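Long-range contact in LPXTG cell wall surface protein (Streptococcus gordonii, PDB 4IGB), which probably mediates adhesion as a cell-wall-anchored surface protein, of which this chain is the N-terminal N1-N2 part: residues B[209-223]-B[260-274]. Sequence-based numbering, arbitrary orientation.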
loop_
_atom_site.group_PDB
_atom_site.type_symbol
_atom_site.label_atom_id
_atom_site.label_comp_id
_atom_site.label_asym_id
_atom_site.label_seq_id
_atom_site.Cartn_x
_atom_site.Cartn_y
_atom_site.Cartn_z
ATOM N N GLU B 209 -4.648 -17.421 14.402
ATOM C CA GLU B 209 -4.698 -16.096 13.816
ATOM C C GLU B 209 -4.217 -16.136 12.371
ATOM O O GLU B 209 -3.129 -16.640 12.084
ATOM C CB GLU B 209 -3.816 -15.150 14.620
ATOM C CG GLU B 209 -3.879 -13.712 14.134
ATOM C CD GLU B 209 -3.147 -12.767 15.062
ATOM O OE1 GLU B 209 -2.319 -13.247 15.873
ATOM O OE2 GLU B 209 -3.416 -11.551 14.989
ATOM N N THR B 210 -5.031 -15.592 11.473
ATOM C CA THR B 210 -4.777 -15.691 10.045
ATOM C C THR B 210 -5.007 -14.362 9.332
ATOM O O THR B 210 -6.054 -13.724 9.525
ATOM C CB THR B 210 -5.730 -16.715 9.415
ATOM O OG1 THR B 210 -5.606 -17.966 10.093
ATOM C CG2 THR B 210 -5.441 -16.895 7.927
ATOM N N PHE B 211 -4.028 -13.950 8.523
ATOM C CA PHE B 211 -4.178 -12.843 7.576
ATOM C C PHE B 211 -4.251 -13.442 6.187
ATOM O O PHE B 211 -3.481 -14.358 5.863
ATOM C CB PHE B 211 -2.956 -11.920 7.628
ATOM C CG PHE B 211 -3.007 -10.769 6.636
ATOM C CD1 PHE B 211 -3.725 -9.607 6.926
ATOM C CD2 PHE B 211 -2.326 -10.838 5.436
ATOM C CE1 PHE B 211 -3.767 -8.541 6.013
ATOM C CE2 PHE B 211 -2.358 -9.784 4.523
ATOM C CZ PHE B 211 -3.081 -8.631 4.816
ATOM N N TYR B 212 -5.165 -12.948 5.354
ATOM C CA TYR B 212 -5.217 -13.455 3.997
ATOM C C TYR B 212 -5.453 -12.392 2.941
ATOM O O TYR B 212 -5.927 -11.308 3.237
ATOM C CB TYR B 212 -6.229 -14.582 3.869
ATOM C CG TYR B 212 -7.677 -14.232 4.142
ATOM C CD1 TYR B 212 -8.254 -14.498 5.382
ATOM C CD2 TYR B 212 -8.484 -13.696 3.141
ATOM C CE1 TYR B 212 -9.583 -14.212 5.622
ATOM C CE2 TYR B 212 -9.810 -13.424 3.366
ATOM C CZ TYR B 212 -10.358 -13.678 4.603
ATOM O OH TYR B 212 -11.689 -13.394 4.825
ATOM N N VAL B 213 -5.096 -12.721 1.712
ATOM C CA VAL B 213 -5.348 -11.859 0.577
ATOM C C VAL B 213 -6.126 -12.679 -0.426
ATOM O O VAL B 213 -5.661 -13.725 -0.869
ATOM C CB VAL B 213 -4.043 -11.400 -0.061
ATOM C CG1 VAL B 213 -4.312 -10.566 -1.313
ATOM C CG2 VAL B 213 -3.201 -10.630 0.960
ATOM N N LYS B 214 -7.326 -12.222 -0.753
ATOM C CA LYS B 214 -8.140 -12.855 -1.785
ATOM C C LYS B 214 -7.538 -12.596 -3.166
ATOM O O LYS B 214 -6.945 -11.547 -3.389
ATOM C CB LYS B 214 -9.577 -12.329 -1.712
ATOM C CG LYS B 214 -10.369 -12.934 -0.540
ATOM C CD LYS B 214 -11.617 -12.140 -0.229
ATOM C CE LYS B 214 -12.625 -12.118 -1.390
ATOM N NZ LYS B 214 -13.674 -11.057 -1.117
ATOM N N ASN B 215 -7.658 -13.562 -4.080
ATOM C CA ASN B 215 -7.148 -13.378 -5.435
ATOM C C ASN B 215 -5.656 -13.000 -5.394
ATOM O O ASN B 215 -5.150 -12.210 -6.198
ATOM C CB ASN B 215 -7.983 -12.296 -6.121
ATOM C CG ASN B 215 -8.042 -12.448 -7.621
ATOM O OD1 ASN B 215 -8.310 -11.474 -8.339
ATOM N ND2 ASN B 215 -7.800 -13.660 -8.111
ATOM N N TYR B 216 -4.960 -13.591 -4.438
ATOM C CA TYR B 216 -3.573 -13.234 -4.135
ATOM C C TYR B 216 -2.645 -13.119 -5.343
ATOM O O TYR B 216 -2.050 -12.066 -5.567
ATOM C CB TYR B 216 -3.022 -14.231 -3.114
ATOM C CG TYR B 216 -1.535 -14.165 -2.859
ATOM C CD1 TYR B 216 -0.917 -12.969 -2.505
ATOM C CD2 TYR B 216 -0.754 -15.319 -2.911
ATOM C CE1 TYR B 216 0.446 -12.917 -2.244
ATOM C CE2 TYR B 216 0.606 -15.280 -2.647
ATOM C CZ TYR B 216 1.202 -14.080 -2.311
ATOM O OH TYR B 216 2.550 -14.041 -2.040
ATOM N N GLN B 217 -2.519 -14.200 -6.120
ATOM C CA GLN B 217 -1.554 -14.247 -7.210
ATOM C C GLN B 217 -1.966 -13.329 -8.364
ATOM O O GLN B 217 -1.121 -12.873 -9.138
ATOM C CB GLN B 217 -1.349 -15.691 -7.713
ATOM C CG GLN B 217 -0.705 -16.644 -6.708
ATOM C CD GLN B 217 -1.733 -17.490 -5.941
ATOM O OE1 GLN B 217 -2.864 -17.058 -5.704
ATOM N NE2 GLN B 217 -1.340 -18.706 -5.571
ATOM N N ASN B 218 -3.259 -13.062 -8.488
ATOM C CA ASN B 218 -3.729 -12.098 -9.491
ATOM C C ASN B 218 -3.610 -10.637 -9.049
ATOM O O ASN B 218 -3.569 -9.743 -9.883
ATOM C CB ASN B 218 -5.180 -12.380 -9.894
ATOM C CG ASN B 218 -5.314 -13.611 -10.781
ATOM O OD1 ASN B 218 -6.289 -14.362 -10.677
ATOM N ND2 ASN B 218 -4.333 -13.824 -11.653
ATOM N N ASP B 219 -3.537 -10.394 -7.742
ATOM C CA ASP B 219 -3.650 -9.017 -7.219
ATOM C C ASP B 219 -2.376 -8.442 -6.613
ATOM O O ASP B 219 -2.273 -7.229 -6.402
ATOM C CB ASP B 219 -4.759 -8.924 -6.171
ATOM C CG ASP B 219 -6.153 -8.968 -6.780
ATOM O OD1 ASP B 219 -6.261 -9.002 -8.016
ATOM O OD2 ASP B 219 -7.135 -8.967 -6.012
ATOM N N VAL B 220 -1.423 -9.315 -6.299
ATOM C CA VAL B 220 -0.205 -8.876 -5.646
ATOM C C VAL B 220 0.996 -8.986 -6.586
ATOM O O VAL B 220 1.175 -9.999 -7.290
ATOM C CB VAL B 220 0.020 -9.638 -4.310
ATOM C CG1 VAL B 220 1.376 -9.333 -3.727
ATOM C CG2 VAL B 220 -1.058 -9.255 -3.329
ATOM N N ASN B 221 1.795 -7.926 -6.598
ATOM C CA ASN B 221 3.000 -7.855 -7.409
ATOM C C ASN B 221 4.215 -8.426 -6.679
ATOM O O ASN B 221 5.005 -9.159 -7.271
ATOM C CB ASN B 221 3.280 -6.406 -7.813
ATOM C CG ASN B 221 4.557 -6.264 -8.649
ATOM O OD1 ASN B 221 5.625 -6.005 -8.114
ATOM N ND2 ASN B 221 4.444 -6.439 -9.948
ATOM N N LEU B 222 4.356 -8.111 -5.393
ATOM C CA LEU B 222 5.535 -8.550 -4.644
ATOM C C LEU B 222 5.233 -8.895 -3.191
ATOM O O LEU B 222 4.615 -8.105 -2.457
ATOM C CB LEU B 222 6.634 -7.485 -4.741
ATOM C CG LEU B 222 7.960 -7.656 -3.979
ATOM C CD1 LEU B 222 8.550 -9.017 -4.219
ATOM C CD2 LEU B 222 8.964 -6.604 -4.412
ATOM N N ARG B 223 5.672 -10.076 -2.772
ATOM C CA ARG B 223 5.534 -10.489 -1.381
ATOM C C ARG B 223 6.897 -10.718 -0.746
ATOM O O ARG B 223 7.652 -11.607 -1.155
ATOM C CB ARG B 223 4.695 -11.755 -1.250
ATOM C CG ARG B 223 4.490 -12.179 0.200
ATOM C CD ARG B 223 4.868 -13.631 0.425
ATOM N NE ARG B 223 6.303 -13.853 0.293
ATOM C CZ ARG B 223 6.882 -15.047 0.383
ATOM N NH1 ARG B 223 6.147 -16.129 0.594
ATOM N NH2 ARG B 223 8.197 -15.160 0.265
ATOM N N LEU B 260 4.988 -9.863 7.356
ATOM C CA LEU B 260 5.436 -9.874 5.973
ATOM C C LEU B 260 5.012 -8.586 5.293
ATOM O O LEU B 260 4.254 -7.815 5.866
ATOM C CB LEU B 260 4.853 -11.075 5.223
ATOM C CG LEU B 260 3.329 -11.113 5.040
ATOM C CD1 LEU B 260 2.949 -11.932 3.815
ATOM C CD2 LEU B 260 2.643 -11.664 6.280
ATOM N N ALA B 261 5.494 -8.368 4.071
ATOM C CA ALA B 261 5.171 -7.167 3.318
ATOM C C ALA B 261 4.657 -7.534 1.937
ATOM O O ALA B 261 5.205 -8.419 1.274
ATOM C CB ALA B 261 6.378 -6.243 3.208
ATOM N N LEU B 262 3.615 -6.830 1.514
ATOM C CA LEU B 262 2.916 -7.102 0.260
ATOM C C LEU B 262 2.719 -5.810 -0.526
ATOM O O LEU B 262 2.145 -4.835 -0.007
ATOM C CB LEU B 262 1.545 -7.725 0.550
ATOM C CG LEU B 262 1.507 -9.023 1.372
ATOM C CD1 LEU B 262 0.417 -8.993 2.412
ATOM C CD2 LEU B 262 1.290 -10.226 0.452
ATOM N N ARG B 263 3.214 -5.798 -1.758
ATOM C CA ARG B 263 2.992 -4.692 -2.678
ATOM C C ARG B 263 1.955 -5.119 -3.712
ATOM O O ARG B 263 2.166 -6.079 -4.444
ATOM C CB ARG B 263 4.291 -4.291 -3.375
ATOM C CG ARG B 263 4.084 -3.299 -4.538
ATOM C CD ARG B 263 5.182 -3.413 -5.568
ATOM N NE ARG B 263 6.499 -3.003 -5.069
ATOM C CZ ARG B 263 7.635 -3.312 -5.691
ATOM N NH1 ARG B 263 7.597 -4.045 -6.805
ATOM N NH2 ARG B 263 8.802 -2.896 -5.211
ATOM N N SER B 264 0.816 -4.433 -3.730
ATOM C CA SER B 264 -0.262 -4.744 -4.671
ATOM C C SER B 264 0.098 -4.457 -6.132
ATOM O O SER B 264 1.011 -3.697 -6.424
ATOM C CB SER B 264 -1.543 -3.977 -4.303
ATOM O OG SER B 264 -2.571 -4.204 -5.263
ATOM N N ASN B 265 -0.634 -5.083 -7.048
ATOM C CA ASN B 265 -0.617 -4.673 -8.448
ATOM C C ASN B 265 -1.288 -3.316 -8.663
ATOM O O ASN B 265 -1.110 -2.694 -9.717
ATOM C CB ASN B 265 -1.345 -5.711 -9.320
ATOM C CG ASN B 265 -0.528 -6.958 -9.538
ATOM O OD1 ASN B 265 0.700 -6.909 -9.500
ATOM N ND2 ASN B 265 -1.200 -8.086 -9.773
ATOM N N SER B 266 -2.091 -2.872 -7.693
ATOM C CA SER B 266 -2.907 -1.665 -7.896
ATOM C C SER B 266 -2.894 -0.772 -6.669
ATOM O O SER B 266 -2.079 -0.957 -5.755
ATOM C CB SER B 266 -4.359 -2.033 -8.230
ATOM O OG SER B 266 -5.003 -2.631 -7.110
ATOM N N ASN B 267 -3.810 0.186 -6.641
ATOM C CA ASN B 267 -3.953 1.050 -5.476
ATOM C C ASN B 267 -4.877 0.413 -4.426
ATOM O O ASN B 267 -5.257 1.049 -3.446
ATOM C CB ASN B 267 -4.482 2.419 -5.897
ATOM C CG ASN B 267 -5.855 2.331 -6.592
ATOM O OD1 ASN B 267 -6.127 1.384 -7.323
ATOM N ND2 ASN B 267 -6.710 3.309 -6.350
ATOM N N SER B 268 -5.247 -0.846 -4.635
ATOM C CA SER B 268 -6.093 -1.525 -3.656
ATOM C C SER B 268 -5.667 -2.944 -3.309
ATOM O O SER B 268 -4.853 -3.574 -3.993
ATOM C CB SER B 268 -7.550 -1.560 -4.132
ATOM O OG SER B 268 -7.642 -2.348 -5.287
ATOM N N MET B 269 -6.275 -3.461 -2.255
ATOM C CA MET B 269 -6.041 -4.833 -1.844
ATOM C C MET B 269 -7.270 -5.330 -1.105
ATOM O O MET B 269 -7.794 -4.639 -0.227
ATOM C CB MET B 269 -4.803 -4.917 -0.935
ATOM C CG MET B 269 -4.249 -6.327 -0.748
ATOM S SD MET B 269 -2.610 -6.397 0.059
ATOM C CE MET B 269 -1.663 -5.208 -0.875
ATOM N N ASN B 270 -7.743 -6.516 -1.478
ATOM C CA ASN B 270 -8.833 -7.162 -0.751
ATOM C C ASN B 270 -8.209 -8.204 0.165
ATOM O O ASN B 270 -7.845 -9.291 -0.273
ATOM C CB ASN B 270 -9.832 -7.786 -1.733
ATOM C CG ASN B 270 -10.981 -8.521 -1.044
ATOM O OD1 ASN B 270 -11.742 -9.277 -1.657
ATOM N ND2 ASN B 270 -11.097 -8.300 0.251
ATOM N N PHE B 271 -8.041 -7.846 1.430
ATOM C CA PHE B 271 -7.438 -8.738 2.416
ATOM C C PHE B 271 -8.490 -9.238 3.376
ATOM O O PHE B 271 -9.664 -8.879 3.288
ATOM C CB PHE B 271 -6.314 -8.035 3.192
ATOM C CG PHE B 271 -6.794 -6.900 4.075
ATOM C CD1 PHE B 271 -7.041 -5.645 3.542
ATOM C CD2 PHE B 271 -7.001 -7.094 5.441
ATOM C CE1 PHE B 271 -7.479 -4.594 4.357
ATOM C CE2 PHE B 271 -7.431 -6.053 6.257
ATOM C CZ PHE B 271 -7.668 -4.803 5.717
ATOM N N GLY B 272 -8.068 -10.088 4.298
ATOM C CA GLY B 272 -8.974 -10.632 5.279
ATOM C C GLY B 272 -8.170 -10.911 6.530
ATOM O O GLY B 272 -6.938 -10.906 6.504
ATOM N N TYR B 273 -8.871 -11.127 7.631
ATOM C CA TYR B 273 -8.239 -11.455 8.892
ATOM C C TYR B 273 -9.196 -12.345 9.636
ATOM O O TYR B 273 -10.396 -12.059 9.686
ATOM C CB TYR B 273 -8.001 -10.192 9.715
ATOM C CG TYR B 273 -7.436 -10.454 11.106
ATOM C CD1 TYR B 273 -6.072 -10.659 11.297
ATOM C CD2 TYR B 273 -8.267 -10.483 12.224
ATOM C CE1 TYR B 273 -5.549 -10.901 12.566
ATOM C CE2 TYR B 273 -7.751 -10.714 13.501
ATOM C CZ TYR B 273 -6.394 -10.930 13.661
ATOM O OH TYR B 273 -5.879 -11.156 14.919
ATOM N N SER B 274 -8.693 -13.430 10.210
ATOM C CA SER B 274 -9.540 -14.222 11.097
ATOM C C SER B 274 -8.856 -14.426 12.443
ATOM O O SER B 274 -7.628 -14.532 12.517
ATOM C CB SER B 274 -9.976 -15.548 10.461
ATOM O OG SER B 274 -8.890 -16.431 10.267
HETATM O O HOH W 1 0.338 -10.543 -9.848
HETATM O O HOH W 2 -4.481 -5.493 -7.096
HETATM O O HOH W 3 -6.666 -8.354 -3.253
HETATM O O HOH W 4 -7.364 -5.700 -5.646
HETATM O O HOH W 5 2.338 -7.910 -11.281
#
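Backbone bonding joins Thr210 to Ser274 and Tyr212 to Gly272 as antiparallel hydrogen-bonded pairs; strands 210-214 and 268-274 run at 154° to each other. Beyond the short helix 216-219, Leu222 pairs with Arg263 in a different sheet. There Arg263 O accepts from both Asn221 N (2.9 Å) and Leu222 N (3.1 Å), the signature of a classic beta bulge. Both segments pass from one sheet of the N1 domain to another, so they pair twice.

Apolar side chains from both sheets meet around Leu262. Leu262 CD1 meets Phe211 CE2 at 3.6 Å, while Leu262 CD2 touches Tyr216 CE1 and Arg223 CG. The Phe211 and Phe271 rings are nearly parallel (19°) but slid apart, barely overlapping. On the opposite face of the sheet, Gly272 CA sits 3.5 Å from the Tyr212 ring centroid, a CH-pi contact over the ring face; with chi1 at 63°, CG of Tyr212 sits between the backbone N and the carbonyl carbon, which lays the ring over Gly272 of the neighbouring strand, and its OH is hydrogen-bonded to Asp173.

Among polar side chains, Tyr273 OH donates a very short 2.5 Å bond to Glu209 OE2, which lies at the ring edge and in its plane. Lys214 NZ, also salt-bridged to Asp175, donates a 2.7 Å hydrogen bond to a lone pair of Asn270 OD1, in the carbonyl plane. Arg263 NH1 donates to Asn221 OD1 (3.1 Å), with Leu222 CD2 over one guanidinium face; Glu288 and Asp418 form salt bridges with the same arginine.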